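Local coordinates for hypothetical protein YCHN (Escherichia coli, PDB 1JX7), which is of unknown function but assembles as a homohexamer, a dimer of trimers, and belongs to the DsrE/DsrF-like family, at residues Q2-V7 / S110-T116; Y13-F19 / Y59-M64; R38-M42 / L104-T108; M42-T47 / C81-R85; L65-T69 / I93-E97. The contacts are given in a common frame with arbitrary orientation. Residue numbers count along the deposited sequence, not the author numbering.

Contact 1 of 5, residues Q2-V7 / S110-T116; sequences QKIVIV and SADKVLT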
# COMPACT_ATOMS: atom_id res chain seq x y z
N GLN A 2 -25.76 21.12 -3.12
CA GLN A 2 -25.23 19.77 -3.06
C GLN A 2 -24.15 19.64 -2.00
O GLN A 2 -23.27 20.48 -1.90
CB GLN A 2 -24.64 19.39 -4.41
CG GLN A 2 -23.98 18.04 -4.41
CD GLN A 2 -23.57 17.59 -5.79
OE1 GLN A 2 -23.01 16.51 -5.96
NE2 GLN A 2 -23.86 18.41 -6.80
N LYS A 3 -24.24 18.56 -1.22
CA LYS A 3 -23.26 18.32 -0.18
C LYS A 3 -22.33 17.18 -0.56
O LYS A 3 -22.76 16.04 -0.76
CB LYS A 3 -23.96 18.01 1.15
CG LYS A 3 -24.74 19.18 1.71
CD LYS A 3 -25.12 18.99 3.18
CE LYS A 3 -23.88 18.99 4.07
NZ LYS A 3 -24.20 18.99 5.53
N ILE A 4 -21.05 17.50 -0.65
CA ILE A 4 -20.04 16.50 -1.00
C ILE A 4 -18.99 16.38 0.09
O ILE A 4 -18.35 17.36 0.46
CB ILE A 4 -19.34 16.86 -2.31
CG1 ILE A 4 -20.30 16.68 -3.49
CG2 ILE A 4 -18.09 16.02 -2.48
CD1 ILE A 4 -19.72 17.17 -4.80
N VAL A 5 -18.83 15.16 0.61
CA VAL A 5 -17.84 14.91 1.64
C VAL A 5 -16.70 14.14 1.00
O VAL A 5 -16.91 13.23 0.19
CB VAL A 5 -18.42 14.06 2.80
CG1 VAL A 5 -17.32 13.72 3.79
CG2 VAL A 5 -19.53 14.82 3.49
N ILE A 6 -15.47 14.52 1.35
CA ILE A 6 -14.29 13.85 0.83
C ILE A 6 -13.49 13.33 2.01
O ILE A 6 -13.19 14.06 2.94
CB ILE A 6 -13.39 14.81 0.01
CG1 ILE A 6 -13.96 14.97 -1.40
CG2 ILE A 6 -11.95 14.28 -0.02
CD1 ILE A 6 -13.05 15.73 -2.36
N VAL A 7 -13.16 12.05 1.99
CA VAL A 7 -12.38 11.48 3.07
C VAL A 7 -11.01 11.10 2.51
O VAL A 7 -10.87 10.89 1.30
CB VAL A 7 -13.07 10.25 3.68
CG1 VAL A 7 -12.52 10.00 5.07
CG2 VAL A 7 -14.57 10.47 3.76
N SER A 110 -25.71 12.97 6.05
CA SER A 110 -26.37 14.14 5.48
C SER A 110 -25.69 14.67 4.22
O SER A 110 -25.70 15.87 3.96
CB SER A 110 -26.44 15.26 6.52
OG SER A 110 -25.14 15.70 6.89
N ALA A 111 -25.11 13.77 3.43
CA ALA A 111 -24.43 14.18 2.21
C ALA A 111 -24.97 13.42 1.02
O ALA A 111 -25.31 12.24 1.11
CB ALA A 111 -22.93 13.94 2.34
N ASP A 112 -25.04 14.09 -0.13
CA ASP A 112 -25.52 13.43 -1.33
C ASP A 112 -24.43 12.49 -1.81
O ASP A 112 -24.70 11.37 -2.25
CB ASP A 112 -25.83 14.46 -2.42
CG ASP A 112 -26.66 15.63 -1.91
OD1 ASP A 112 -27.69 15.39 -1.24
OD2 ASP A 112 -26.28 16.78 -2.18
N LYS A 113 -23.18 12.94 -1.73
CA LYS A 113 -22.06 12.12 -2.16
C LYS A 113 -20.89 12.10 -1.19
O LYS A 113 -20.61 13.07 -0.47
CB LYS A 113 -21.57 12.57 -3.54
CG LYS A 113 -22.11 11.75 -4.69
CD LYS A 113 -21.93 12.47 -6.00
CE LYS A 113 -22.82 13.69 -6.06
NZ LYS A 113 -22.75 14.35 -7.39
N VAL A 114 -20.20 10.97 -1.16
CA VAL A 114 -19.04 10.83 -0.30
C VAL A 114 -17.92 10.13 -1.05
O VAL A 114 -17.99 8.94 -1.34
CB VAL A 114 -19.39 10.03 0.98
CG1 VAL A 114 -18.17 9.90 1.85
CG2 VAL A 114 -20.50 10.74 1.75
N LEU A 115 -16.90 10.91 -1.39
CA LEU A 115 -15.74 10.38 -2.09
C LEU A 115 -14.72 9.97 -1.03
O LEU A 115 -14.36 10.77 -0.17
CB LEU A 115 -15.16 11.47 -3.02
CG LEU A 115 -15.98 11.92 -4.24
CD1 LEU A 115 -17.40 11.41 -4.19
CD2 LEU A 115 -15.97 13.44 -4.32
N THR A 116 -14.29 8.72 -1.08
CA THR A 116 -13.32 8.23 -0.11
C THR A 116 -12.02 7.80 -0.78
O THR A 116 -11.93 6.70 -1.32
CB THR A 116 -13.88 7.03 0.65
OG1 THR A 116 -14.23 6.01 -0.30
CG2 THR A 116 -15.11 7.43 1.45
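L115 and the isoleucines of the neighbouring strand form the apolar centre of this parallel β pair, in which strand 113-116 adds to strand 3-8 at one edge of the chain's five-stranded parallel sheet (strand order 4-3-2-1-5). L115 CD2 lies 3.8 Å from I4 CG2 and 3.9 Å from I6 CG1, so one leucine bridges two residues on its face; I6 also meets A25 and L28 of helix 17-31. On the opposite face, V114 CG2 is 4.1 Å from V5 CB and V114 CG1 is 4.1 Å from V7 CG2, while A111 CB reaches V5 CG2 at 3.7 Å. The axes of strands 3-7 and 113-116 approach to 4.7 Å at 16°, pairing I4-K113, V5-V114, I6-L115 and V7-T116. The ladder follows from V5 N to K113 O (3.0 Å), L115 N to V5 O (2.8 Å) and V7 N to L115 O (2.8 Å), with a longer bond from K113 N to K3 O (3.3 Å). Neighbouring subunits flank this strand pair: K113 NZ bonds to T108 O and A111 O of one, and V114 packs on L115 of another. At the polar edge D112 points across, its OD2 accepting from K3 N at 2.9 Å.

Contact 2 of 5, residues Y13-F19 / Y59-M64; sequences YGSESLF and YNIQQM
Y13 opens the first segment with a positive phi (61/-29) and a chi1 of m, which carries its ring to the start of helix 61-70. There I61 N donates to Y13 OH at 3.0 Å; the hydroxyl is also bonded to Q53. I61 CD1 sits over the ring face, 3.5 Å from the Y13 centroid and only 5° off the normal, a CH-pi contact. The Y13 and Y59 rings lie within 13° of parallel, but a 5.5 Å centroid separation shows that they have slid apart and barely overlap; their CD1 and CE1 atoms, respectively, are 3.6 Å apart. The chain then turns through G14 and S15 to E16, the N-cap of helix 17-31, and N60 holds the same position before helix 61-70. L18, chi1 t, brings CD1 to 4.3 Å from I61 CD1. F19, also t, lies nearest I61 by backbone (CA-CA 6.9 Å) and forms an offset stack on Y59, whose chi1 is p: centroids 3.7 Å apart, planes at 4°. At the edge of the F19 ring, the selenium of M64 (SE) comes 3.5 Å from F19 CE1, a Met-aromatic contact. A water 2.8 Å from Y59 OH is also held weakly by Y13 N (3.1 Å) and F19 N (3.2 Å). Neighbouring subunits pack on Y13 and Y59. Y13, Y59 and F19 thus make an aromatic cluster that ties together the N-terminal ends of two helices.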
# COMPACT_ATOMS: atom_id res chain seq x y z
N TYR A 13 2.57 13.25 0.70
CA TYR A 13 3.80 13.02 -0.06
C TYR A 13 4.32 11.61 -0.26
O TYR A 13 4.98 11.34 -1.26
CB TYR A 13 4.93 13.76 0.62
CG TYR A 13 4.66 15.21 0.76
CD1 TYR A 13 4.70 16.05 -0.35
CD2 TYR A 13 4.36 15.78 2.00
CE1 TYR A 13 4.42 17.42 -0.25
CE2 TYR A 13 4.08 17.15 2.12
CZ TYR A 13 4.11 17.96 0.99
OH TYR A 13 3.84 19.30 1.11
N GLY A 14 4.02 10.73 0.66
CA GLY A 14 4.50 9.38 0.54
C GLY A 14 3.60 8.67 -0.46
O GLY A 14 4.06 7.86 -1.26
N SER A 15 2.34 9.00 -0.37
CA SER A 15 1.33 8.43 -1.25
C SER A 15 1.01 9.42 -2.35
O SER A 15 1.65 10.46 -2.49
CB SER A 15 0.05 8.11 -0.46
OG SER A 15 -0.61 9.28 0.03
N GLU A 16 -0.00 9.08 -3.15
CA GLU A 16 -0.44 9.95 -4.23
C GLU A 16 -1.93 10.24 -3.96
O GLU A 16 -2.46 11.29 -4.34
CB GLU A 16 -0.28 9.23 -5.57
CG GLU A 16 -0.53 10.11 -6.76
CD GLU A 16 0.72 10.35 -7.57
OE1 GLU A 16 0.78 9.87 -8.73
OE2 GLU A 16 1.64 11.00 -7.04
N SER A 17 -2.58 9.29 -3.31
CA SER A 17 -3.99 9.38 -3.01
C SER A 17 -4.39 10.68 -2.32
O SER A 17 -5.38 11.30 -2.70
CB SER A 17 -4.40 8.18 -2.15
OG SER A 17 -3.45 7.96 -1.12
N LEU A 18 -3.64 11.10 -1.32
CA LEU A 18 -3.95 12.33 -0.60
C LEU A 18 -3.86 13.51 -1.56
O LEU A 18 -4.76 14.35 -1.61
CB LEU A 18 -2.97 12.52 0.55
CG LEU A 18 -3.38 13.46 1.68
CD1 LEU A 18 -2.15 13.75 2.52
CD2 LEU A 18 -3.95 14.76 1.12
N PHE A 19 -2.76 13.56 -2.31
CA PHE A 19 -2.54 14.63 -3.27
C PHE A 19 -3.70 14.69 -4.26
O PHE A 19 -4.20 15.78 -4.57
CB PHE A 19 -1.23 14.38 -4.03
CG PHE A 19 -1.02 15.30 -5.21
CD1 PHE A 19 -1.02 16.69 -5.03
CD2 PHE A 19 -0.84 14.79 -6.48
CE1 PHE A 19 -0.83 17.54 -6.12
CE2 PHE A 19 -0.64 15.63 -7.57
CZ PHE A 19 -0.65 17.01 -7.39
N TYR A 59 4.76 19.00 -5.52
CA TYR A 59 3.61 19.65 -4.93
C TYR A 59 3.76 19.98 -3.45
O TYR A 59 4.62 19.43 -2.75
CB TYR A 59 2.32 18.85 -5.19
CG TYR A 59 2.27 17.45 -4.62
CD1 TYR A 59 2.14 17.24 -3.25
CD2 TYR A 59 2.32 16.34 -5.47
CE1 TYR A 59 2.06 15.94 -2.74
CE2 TYR A 59 2.24 15.05 -4.97
CZ TYR A 59 2.12 14.85 -3.61
OH TYR A 59 2.05 13.57 -3.13
N ASN A 60 2.92 20.89 -2.98
CA ASN A 60 2.93 21.31 -1.60
C ASN A 60 1.54 21.20 -0.99
O ASN A 60 0.68 22.06 -1.17
CB ASN A 60 3.43 22.75 -1.49
CG ASN A 60 3.67 23.17 -0.07
OD1 ASN A 60 4.75 22.98 0.47
ND2 ASN A 60 2.64 23.73 0.56
N ILE A 61 1.33 20.11 -0.26
CA ILE A 61 0.07 19.82 0.38
C ILE A 61 -0.42 20.94 1.27
O ILE A 61 -1.63 21.19 1.38
CB ILE A 61 0.20 18.51 1.12
CG1 ILE A 61 0.20 17.38 0.08
CG2 ILE A 61 -0.89 18.34 2.14
CD1 ILE A 61 0.88 16.13 0.54
N GLN A 62 0.51 21.65 1.90
CA GLN A 62 0.12 22.74 2.77
C GLN A 62 -0.65 23.78 1.97
O GLN A 62 -1.72 24.21 2.38
CB GLN A 62 1.35 23.38 3.38
CG GLN A 62 1.15 23.77 4.81
CD GLN A 62 1.90 25.01 5.19
OE1 GLN A 62 1.47 26.12 4.87
NE2 GLN A 62 3.03 24.84 5.85
N GLN A 63 -0.09 24.18 0.83
CA GLN A 63 -0.71 25.18 -0.04
C GLN A 63 -2.08 24.76 -0.55
O GLN A 63 -2.99 25.59 -0.62
CB GLN A 63 0.18 25.48 -1.25
CG GLN A 63 -0.51 26.35 -2.31
CD GLN A 63 0.26 26.40 -3.64
OE1 GLN A 63 1.25 27.12 -3.77
NE2 GLN A 63 -0.20 25.63 -4.61
N MSE A 64 -2.23 23.49 -0.91
CA MSE A 64 -3.49 22.98 -1.41
C MSE A 64 -4.58 23.03 -0.34
O MSE A 64 -5.77 23.16 -0.64
CB MSE A 64 -3.32 21.55 -1.94
CG MSE A 64 -2.50 21.49 -3.23
SE MSE A 64 -2.11 19.83 -3.76
CE MSE A 64 -1.11 19.43 -2.51
O HOH W 1 0.14 12.85 -1.15

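Contact 3 of 5, residues R38-M42 / L104-T108; sequences RLFLM and LAQWT
An extended strand, 38-41, lies against residues 104-107 of helix 101-107, where A105 (phi/psi -81/77) centres an inverse gamma turn; CA-CA separations are 7.0 Å for F40-L104 and 8.1 Å for R38-W107. R38 and F40 direct their CA-to-CB bonds toward the helix, L39 and L41 away. Two helix bumps, L104 and W107, fit this relief. L104 (chi1 t) sets its CG over the face of the F40 ring (chi1 t), 3.7 Å from the centroid and 15° off the normal; its CD1 also meets M42 SE at 3.8 Å. W107 (chi1 m) pushes the CZ3 corner of its indole into the hollow beside F40, 4.1 Å from F40 CB and 3.8 Å from L39 O. R38 (chi1 m) lies across the indole: its CD is 3.5 Å and its CZ 4.6 Å from the five-membered ring centroid, both over the face, giving CH-pi and cation-pi contacts. R38 NH1 also salt-bridges D36. Helix 101-107 belongs to the β-α-β crossover linking the two edge strands, 96-99 and 113-116, and here crosses the middle of the sheet: W107 also touches V5 on strand 3-8 and K76 on strand 75-78, while L24 of a neighbouring subunit packs against L104.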
# COMPACT_ATOMS: atom_id res chain seq x y z
N ARG A 38 -16.86 19.40 2.10
CA ARG A 38 -16.29 19.13 3.42
C ARG A 38 -15.21 18.07 3.24
O ARG A 38 -15.40 17.09 2.52
CB ARG A 38 -17.36 18.60 4.36
CG ARG A 38 -18.40 19.61 4.81
CD ARG A 38 -19.41 18.88 5.66
NE ARG A 38 -20.04 19.72 6.66
CZ ARG A 38 -21.05 20.55 6.41
NH1 ARG A 38 -21.54 20.65 5.19
NH2 ARG A 38 -21.57 21.27 7.40
N LEU A 39 -14.08 18.28 3.92
CA LEU A 39 -12.93 17.38 3.85
C LEU A 39 -12.59 16.78 5.19
O LEU A 39 -12.34 17.49 6.16
CB LEU A 39 -11.70 18.16 3.36
CG LEU A 39 -10.94 17.75 2.08
CD1 LEU A 39 -10.31 16.37 2.28
CD2 LEU A 39 -11.90 17.76 0.89
N PHE A 40 -12.57 15.46 5.26
CA PHE A 40 -12.23 14.79 6.50
C PHE A 40 -10.95 14.03 6.25
O PHE A 40 -10.78 13.46 5.18
CB PHE A 40 -13.35 13.84 6.92
CG PHE A 40 -13.23 13.37 8.34
CD1 PHE A 40 -12.45 12.26 8.66
CD2 PHE A 40 -13.85 14.08 9.36
CE1 PHE A 40 -12.27 11.87 9.98
CE2 PHE A 40 -13.68 13.69 10.69
CZ PHE A 40 -12.89 12.59 11.00
N LEU A 41 -10.04 14.03 7.22
CA LEU A 41 -8.79 13.30 7.05
C LEU A 41 -8.61 12.32 8.21
O LEU A 41 -8.54 12.74 9.37
CB LEU A 41 -7.60 14.25 7.01
CG LEU A 41 -7.65 15.39 5.98
CD1 LEU A 41 -6.32 16.14 5.97
CD2 LEU A 41 -7.97 14.82 4.61
N MSE A 42 -8.53 11.03 7.88
CA MSE A 42 -8.35 9.98 8.89
C MSE A 42 -6.92 9.46 8.89
O MSE A 42 -6.09 9.86 8.08
CB MSE A 42 -9.31 8.81 8.62
CG MSE A 42 -10.79 9.15 8.75
SE MSE A 42 -11.84 7.71 8.69
CE MSE A 42 -11.50 7.12 7.04
N LEU A 104 -17.74 12.65 11.26
CA LEU A 104 -17.64 12.03 9.94
C LEU A 104 -18.92 11.23 9.77
O LEU A 104 -19.56 11.29 8.72
CB LEU A 104 -16.45 11.09 9.86
CG LEU A 104 -15.85 10.86 8.47
CD1 LEU A 104 -15.11 9.54 8.51
CD2 LEU A 104 -16.92 10.82 7.38
N ALA A 105 -19.26 10.48 10.80
CA ALA A 105 -20.47 9.67 10.82
C ALA A 105 -21.57 10.65 11.18
O ALA A 105 -22.02 10.70 12.32
CB ALA A 105 -20.37 8.60 11.89
N GLN A 106 -21.97 11.44 10.20
CA GLN A 106 -22.99 12.47 10.36
C GLN A 106 -22.93 13.23 9.05
O GLN A 106 -23.94 13.41 8.37
CB GLN A 106 -22.64 13.38 11.53
CG GLN A 106 -23.64 14.49 11.79
CD GLN A 106 -23.14 15.51 12.80
OE1 GLN A 106 -22.87 15.17 13.96
NE2 GLN A 106 -23.00 16.76 12.37
N TRP A 107 -21.72 13.67 8.71
CA TRP A 107 -21.49 14.36 7.45
C TRP A 107 -21.89 13.35 6.37
O TRP A 107 -22.50 13.72 5.36
CB TRP A 107 -20.01 14.66 7.29
CG TRP A 107 -19.54 15.91 7.94
CD1 TRP A 107 -20.23 16.70 8.81
CD2 TRP A 107 -18.25 16.51 7.78
NE1 TRP A 107 -19.45 17.75 9.22
CE2 TRP A 107 -18.22 17.65 8.62
CE3 TRP A 107 -17.10 16.18 7.05
CZ2 TRP A 107 -17.10 18.48 8.71
CZ3 TRP A 107 -15.98 17.00 7.15
CH2 TRP A 107 -15.99 18.13 7.98
N THR A 108 -21.55 12.09 6.61
CA THR A 108 -21.83 10.99 5.70
C THR A 108 -23.33 10.79 5.51
O THR A 108 -23.82 10.63 4.40
CB THR A 108 -21.26 9.67 6.24
OG1 THR A 108 -19.83 9.75 6.32
CG2 THR A 108 -21.63 8.53 5.33

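Contact 4 of 5, residues M42-T47 / C81-R85; sequences MSDAVT and CTDGR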
# COMPACT_ATOMS: atom_id res chain seq x y z
N MSE A 42 -8.53 11.03 7.88
CA MSE A 42 -8.35 9.98 8.89
C MSE A 42 -6.92 9.46 8.89
O MSE A 42 -6.09 9.86 8.08
CB MSE A 42 -9.31 8.81 8.62
CG MSE A 42 -10.79 9.15 8.75
SE MSE A 42 -11.84 7.71 8.69
CE MSE A 42 -11.50 7.12 7.04
N SER A 43 -6.65 8.56 9.83
CA SER A 43 -5.38 7.93 9.97
C SER A 43 -4.18 8.78 9.55
O SER A 43 -4.05 9.92 10.01
CB SER A 43 -5.35 6.62 9.20
OG SER A 43 -5.47 6.85 7.81
N ASP A 44 -3.30 8.27 8.69
CA ASP A 44 -2.18 8.96 8.06
C ASP A 44 -2.31 10.34 7.42
O ASP A 44 -1.39 11.17 7.56
CB ASP A 44 -1.50 8.06 7.06
CG ASP A 44 -1.11 6.73 7.66
OD1 ASP A 44 -0.49 5.93 6.94
OD2 ASP A 44 -1.42 6.50 8.85
N ALA A 45 -3.41 10.61 6.73
CA ALA A 45 -3.61 11.91 6.07
C ALA A 45 -3.68 13.05 7.08
O ALA A 45 -3.76 14.22 6.70
CB ALA A 45 -4.91 11.88 5.22
N VAL A 46 -3.62 12.71 8.35
CA VAL A 46 -3.73 13.68 9.42
C VAL A 46 -2.50 14.54 9.66
O VAL A 46 -2.61 15.67 10.16
CB VAL A 46 -4.15 12.96 10.73
CG1 VAL A 46 -3.76 13.77 11.93
CG2 VAL A 46 -5.66 12.74 10.71
N THR A 47 -1.32 14.02 9.33
CA THR A 47 -0.09 14.78 9.52
C THR A 47 -0.04 15.90 8.49
O THR A 47 0.72 16.87 8.65
CB THR A 47 1.18 13.87 9.40
OG1 THR A 47 1.26 13.30 8.09
CG2 THR A 47 1.14 12.75 10.41
N CYS A 81 -6.87 9.91 15.69
CA CYS A 81 -5.70 9.79 14.84
C CYS A 81 -4.61 10.79 15.22
O CYS A 81 -3.46 10.41 15.42
CB CYS A 81 -6.08 9.99 13.37
SG CYS A 81 -7.16 8.69 12.69
N THR A 82 -4.97 12.07 15.32
CA THR A 82 -4.01 13.11 15.67
C THR A 82 -3.39 12.88 17.03
O THR A 82 -2.20 13.15 17.23
CB THR A 82 -4.67 14.50 15.67
OG1 THR A 82 -5.63 14.59 16.71
CG2 THR A 82 -5.35 14.77 14.35
N ASP A 83 -4.18 12.40 18.00
CA ASP A 83 -3.66 12.15 19.34
C ASP A 83 -2.56 11.09 19.29
O ASP A 83 -1.51 11.22 19.93
CB ASP A 83 -4.76 11.67 20.29
CG ASP A 83 -5.85 12.70 20.48
OD1 ASP A 83 -5.54 13.86 20.79
OD2 ASP A 83 -7.04 12.33 20.34
N GLY A 84 -2.81 10.03 18.52
CA GLY A 84 -1.84 8.96 18.42
C GLY A 84 -0.53 9.40 17.79
O GLY A 84 0.52 8.83 18.11
N ARG A 85 -0.58 10.41 16.93
CA ARG A 85 0.63 10.87 16.27
C ARG A 85 1.23 12.13 16.92
O ARG A 85 2.20 12.69 16.42
CB ARG A 85 0.35 11.09 14.78
CG ARG A 85 -0.82 10.24 14.28
CD ARG A 85 -0.59 9.51 12.97
NE ARG A 85 -1.71 8.58 12.73
CZ ARG A 85 -1.70 7.60 11.82
NH1 ARG A 85 -0.64 7.40 11.05
NH2 ARG A 85 -2.76 6.81 11.69
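The guanidinium of R85 lies with one face against main chain: S43 C and D44 N sit over it, with R85 NH2 3.2 Å from S43 C. S43 adopts an uncommon phi/psi of 31/-128, turning the chain from M42 into the 3-10 segment 44-47 so that D44 and the S43-D44 peptide are presented to the arginine. The same guanidinium forms a salt bridge, R85 NH1 to D44 OD2, at a short 2.5 Å, though an N-H...acceptor angle of 132° makes this hydrogen bond bent. The arginine gets there with chi1 at -25° and chi2 at -134°, both between wells, followed by an extended chi3. The closest CA pairs are S43-C81 at 5.2 Å and V46-T82 at 6.3 Å. Between them V46 supplies the apolar part, its CG2 lying 3.8 Å from C81 CB, and T47 CG2 approaches R85 CD at a loose 4.5 Å. C81 and C78, both free thiols, make a CxxC pattern at the helix start, though no redox role is established. The site also faces the assembly, since E16 of a neighbouring subunit packs on S43 and D44 and pairs ionically with R85 NH2. Within the chain, segment 42-47 directly follows strand 36-41, and helix 79-84 directly follows strand 75-78; the contact therefore joins the C-terminal ends of two adjacent parallel strands, with M42 also bonded through its backbone to A8 of strand 3-8.

Contact 5 of 5, residues L65-T69 / I93-E97; sequences LEILT and IDGVE
Side-chain conformation on one helical turn sets the fit here. Residues 65-69 are regular helix (T69 N to L65 O, 2.8 Å); L65 and T69 point toward, and E66 sideways to, a bent segment, 93-97, that leads into edge strand 96-99. The turn begins at I93 (phi/psi -59/150), bends sharply at D94 (-29/-103) and passes through G95 (-47/-15) to V96 (-64/135), with a weak V96 N to I93 O bond at 3.1 Å. Closest CA pairs are T69-G95 at 5.0 Å and E66-D94 at 7.1 Å. L65, chi1 m and chi2 t, extends CD1 to 4.0 Å from I93 CD1 and 4.3 Å from V96 CG2; I93 is likewise m,t, and V96 has chi1 t. E66 (m,t) contributes the aliphatic part of its side chain, CG lying 3.6 Å from I93 CG2. T69 takes chi1 p, which lets OG1 bond weakly back to L65 O at 3.3 Å and leaves CG2 4.1 Å from V96 N. Its CB presses on G95 CA at 3.6 Å, and a modelled CB on G95 would fall 2.4 Å from T69 CB, leaving no room for a side chain. V75 of the adjacent strand touches L65, T69 and V96. With no hydrogen bond between the segments, helix 61-70 is held to the edge strand's entry by van der Waals fit, with close approaches at both T69-G95 and E66-I93.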
# COMPACT_ATOMS: atom_id res chain seq x y z
N LEU A 65 -4.18 22.95 0.93
CA LEU A 65 -5.13 23.02 2.02
C LEU A 65 -5.51 24.47 2.31
O LEU A 65 -6.62 24.76 2.73
CB LEU A 65 -4.55 22.36 3.28
CG LEU A 65 -4.71 20.84 3.27
CD1 LEU A 65 -3.96 20.23 4.46
CD2 LEU A 65 -6.20 20.48 3.34
N GLU A 66 -4.57 25.38 2.10
CA GLU A 66 -4.83 26.79 2.33
C GLU A 66 -5.76 27.29 1.24
O GLU A 66 -6.64 28.13 1.49
CB GLU A 66 -3.51 27.56 2.36
CG GLU A 66 -2.54 26.96 3.36
CD GLU A 66 -1.34 27.83 3.65
OE1 GLU A 66 -0.71 28.33 2.68
OE2 GLU A 66 -1.02 28.02 4.84
N ILE A 67 -5.59 26.77 0.03
CA ILE A 67 -6.45 27.13 -1.09
C ILE A 67 -7.88 26.73 -0.75
O ILE A 67 -8.83 27.46 -1.05
CB ILE A 67 -6.02 26.38 -2.39
CG1 ILE A 67 -4.63 26.83 -2.83
CG2 ILE A 67 -7.02 26.65 -3.50
CD1 ILE A 67 -4.11 26.10 -4.03
N LEU A 68 -8.05 25.57 -0.12
CA LEU A 68 -9.36 25.09 0.26
C LEU A 68 -9.91 25.77 1.51
O LEU A 68 -11.10 26.07 1.58
CB LEU A 68 -9.34 23.58 0.47
CG LEU A 68 -9.42 22.64 -0.74
CD1 LEU A 68 -9.12 21.21 -0.30
CD2 LEU A 68 -10.79 22.72 -1.38
N THR A 69 -9.06 26.03 2.51
CA THR A 69 -9.58 26.67 3.71
C THR A 69 -9.86 28.15 3.51
O THR A 69 -10.72 28.72 4.19
CB THR A 69 -8.63 26.48 4.95
OG1 THR A 69 -7.44 27.26 4.79
CG2 THR A 69 -8.27 25.01 5.13
N ILE A 93 -2.35 24.14 10.11
CA ILE A 93 -2.54 25.14 9.05
C ILE A 93 -3.87 25.79 9.42
O ILE A 93 -4.73 25.16 10.02
CB ILE A 93 -2.66 24.44 7.68
CG1 ILE A 93 -1.42 23.58 7.44
CG2 ILE A 93 -2.83 25.47 6.58
CD1 ILE A 93 -1.45 22.79 6.14
N ASP A 94 -4.02 27.06 9.06
CA ASP A 94 -5.24 27.80 9.39
C ASP A 94 -6.55 27.04 9.53
O ASP A 94 -6.79 26.38 10.54
CB ASP A 94 -5.42 28.96 8.42
CG ASP A 94 -4.43 30.08 8.65
OD1 ASP A 94 -4.21 30.44 9.83
OD2 ASP A 94 -3.87 30.61 7.67
N GLY A 95 -7.40 27.13 8.52
CA GLY A 95 -8.69 26.46 8.59
C GLY A 95 -8.73 25.02 9.05
O GLY A 95 -9.79 24.50 9.38
N VAL A 96 -7.58 24.34 9.07
CA VAL A 96 -7.53 22.95 9.48
C VAL A 96 -7.93 22.78 10.94
O VAL A 96 -7.48 23.55 11.79
CB VAL A 96 -6.12 22.39 9.26
CG1 VAL A 96 -5.98 21.02 9.93
CG2 VAL A 96 -5.86 22.27 7.76
N GLU A 97 -8.76 21.80 11.24
CA GLU A 97 -9.20 21.55 12.62
C GLU A 97 -9.34 20.08 12.99
O GLU A 97 -9.39 19.20 12.14
CB GLU A 97 -10.50 22.29 12.90
CG GLU A 97 -10.31 23.77 13.03
CD GLU A 97 -11.61 24.51 13.19
OE1 GLU A 97 -12.38 24.14 14.10
OE2 GLU A 97 -11.86 25.46 12.40

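In the fold
Contacts 1, 3 and 5 all reach the same parallel sheet, but in different ways: contact 1 is backbone pairing within it, contact 3 lays a helix on its middle, and contact 5 packs a helix beside the entry to an edge strand. Contacts 1, 3 and 4 are largely buried, contacts 2 and 5 partly so; contacts 1 to 4 all meet neighbouring subunits, and contact 5 alone touches no other chain. Contact 2 shares helix 61-70 with contact 5, and Q62 meets I93 between them. Contacts 1 and 3 join through backbone bonds between I6 and both R38 and F40, and M42 belongs to contacts 3 and 4. Chemistry varies accordingly: strand ladder, aromatic cluster, ring-face packing, salt bridge and apolar fit.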